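Local coordinates for protein secretory pathway GDP dissociation inhibitor (Saccharomyces cerevisiae, PDB 2BCG) that keeps Rab GTPases such as Sec4 in the GDP-bound state by inhibiting GDP dissociation, and extracts GDP-bound Ypt7 from vacuolar membranes, at residues E70-E73 / S74-K78. Numbering follows the deposited sequence.
Sequences EERE and SKFGK
The last turn of the short surface helix 69-76 unwinds at G77, and the contact is the set of i to i+3, i+4 and i+5 pairings that carry the chain to this end. S74 N donates to E70 O and K75 N to E71 O. F76 N lies 2.8 Å from R72 O, and G77 N is also 2.8 Å from E73 O, but the C=O...N angle is 163° for the first bond and 125° for the second. G77, the first residue to leave helical backbone angles, has a positive phi of 79°; its own carbonyl folds back over the preceding turn, G77 O receiving a straight CA-H...O contact from E73 CA at 3.5 Å. This oxygen, buried by the contact, has no polar partner in the model.

Two side-chain pairs flank the turn. E71, with CG anti to the backbone N and an extended chain, runs alongside K75, which bends at chi3, and the two ends form a salt bridge of 3.5 Å between E71 OE1 and K75 NZ. K78 bends at chi2 and chi4 and folds back to cross the extended E73 chain obliquely, its NZ standing 3.7 Å from E73 OE2, a long salt bridge, while E73 OE1 lies against the aliphatic K78 CD. Two lysines, K69 at the start of the helix and more distantly K78, approach E73 OE2, which would be expected to stabilise its negative charge. On the S74 side, OG is 2.9 Å from E71 O and 3.2 Å from E70 O, and its single proton may serve either carbonyl. R72 O approaches the F76 ring obliquely, 3.7 Å from F76 CD2, and the buried ring packs against L55 and Y59, tying this peripheral helix to helix 55-62.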
loop_
_atom_site.group_PDB
_atom_site.type_symbol
_atom_site.label_atom_id
_atom_site.label_comp_id
_atom_site.label_asym_id
_atom_site.label_seq_id
_atom_site.Cartn_x
_atom_site.Cartn_y
_atom_site.Cartn_z
ATOM N N GLU A 70 11.851 3.289 -26.593
ATOM C CA GLU A 70 10.951 3.597 -27.718
ATOM C C GLU A 70 10.011 2.446 -28.057
ATOM O O GLU A 70 8.829 2.682 -28.308
ATOM C CB GLU A 70 11.721 4.046 -28.974
ATOM C CG GLU A 70 12.420 5.398 -28.830
ATOM C CD GLU A 70 13.563 5.362 -27.828
ATOM O OE1 GLU A 70 14.225 4.308 -27.721
ATOM O OE2 GLU A 70 13.798 6.387 -27.147
ATOM N N GLU A 71 10.531 1.215 -28.086
ATOM C CA GLU A 71 9.676 0.047 -28.314
ATOM C C GLU A 71 8.654 -0.121 -27.178
ATOM O O GLU A 71 7.464 -0.348 -27.430
ATOM C CB GLU A 71 10.493 -1.231 -28.474
ATOM C CG GLU A 71 9.614 -2.455 -28.799
ATOM C CD GLU A 71 10.391 -3.749 -29.040
ATOM O OE1 GLU A 71 9.745 -4.819 -29.028
ATOM O OE2 GLU A 71 11.632 -3.719 -29.236
ATOM N N ARG A 72 9.137 -0.004 -25.943
ATOM C CA ARG A 72 8.290 -0.138 -24.751
ATOM C C ARG A 72 7.157 0.882 -24.773
ATOM O O ARG A 72 5.994 0.527 -24.589
ATOM C CB ARG A 72 9.143 0.008 -23.482
ATOM C CG ARG A 72 8.459 -0.476 -22.183
ATOM C CD ARG A 72 9.347 -0.269 -20.953
ATOM N NE ARG A 72 9.730 1.134 -20.785
ATOM C CZ ARG A 72 10.980 1.587 -20.766
ATOM N NH1 ARG A 72 12.016 0.758 -20.883
ATOM N NH2 ARG A 72 11.192 2.884 -20.611
ATOM N N GLU A 73 7.500 2.147 -25.032
ATOM C CA GLU A 73 6.488 3.202 -25.044
ATOM C C GLU A 73 5.490 3.045 -26.186
ATOM O O GLU A 73 4.296 3.263 -25.995
ATOM C CB GLU A 73 7.118 4.602 -24.976
ATOM C CG GLU A 73 7.951 4.785 -23.691
ATOM C CD GLU A 73 8.405 6.214 -23.423
ATOM O OE1 GLU A 73 8.673 6.529 -22.237
ATOM O OE2 GLU A 73 8.504 7.009 -24.387
ATOM N N SER A 74 5.953 2.634 -27.365
ATOM C CA SER A 74 5.013 2.427 -28.464
ATOM C C SER A 74 4.008 1.304 -28.183
ATOM O O SER A 74 2.832 1.411 -28.542
ATOM C CB SER A 74 5.743 2.211 -29.803
ATOM O OG SER A 74 6.534 1.038 -29.773
ATOM N N LYS A 75 4.460 0.247 -27.497
ATOM C CA LYS A 75 3.608 -0.903 -27.181
ATOM C C LYS A 75 2.741 -0.653 -25.942
ATOM O O LYS A 75 1.571 -1.052 -25.887
ATOM C CB LYS A 75 4.502 -2.127 -26.958
ATOM C CG LYS A 75 3.895 -3.457 -27.319
ATOM C CD LYS A 75 4.958 -4.560 -27.352
ATOM C CE LYS A 75 5.777 -4.532 -28.646
ATOM N NZ LYS A 75 6.370 -5.864 -28.982
ATOM N N PHE A 76 3.312 0.023 -24.946
ATOM C CA PHE A 76 2.665 0.075 -23.631
ATOM C C PHE A 76 2.419 1.440 -23.027
ATOM O O PHE A 76 1.844 1.532 -21.943
ATOM C CB PHE A 76 3.474 -0.755 -22.644
ATOM C CG PHE A 76 3.561 -2.194 -23.016
ATOM C CD1 PHE A 76 2.415 -2.978 -23.034
ATOM C CD2 PHE A 76 4.794 -2.772 -23.340
ATOM C CE1 PHE A 76 2.479 -4.322 -23.378
ATOM C CE2 PHE A 76 4.866 -4.148 -23.673
ATOM C CZ PHE A 76 3.707 -4.900 -23.701
ATOM N N GLY A 77 2.848 2.502 -23.713
ATOM C CA GLY A 77 2.753 3.851 -23.156
ATOM C C GLY A 77 3.841 4.173 -22.146
ATOM O O GLY A 77 4.831 3.443 -22.007
ATOM N N LYS A 78 3.643 5.284 -21.431
ATOM C CA LYS A 78 4.635 5.813 -20.486
ATOM C C LYS A 78 4.784 4.993 -19.189
ATOM O O LYS A 78 3.781 4.524 -18.632
ATOM C CB LYS A 78 4.297 7.276 -20.151
ATOM C CG LYS A 78 4.498 8.260 -21.340
ATOM C CD LYS A 78 5.928 8.829 -21.353
ATOM C CE LYS A 78 6.060 10.099 -22.232
ATOM N NZ LYS A 78 6.292 9.860 -23.712
#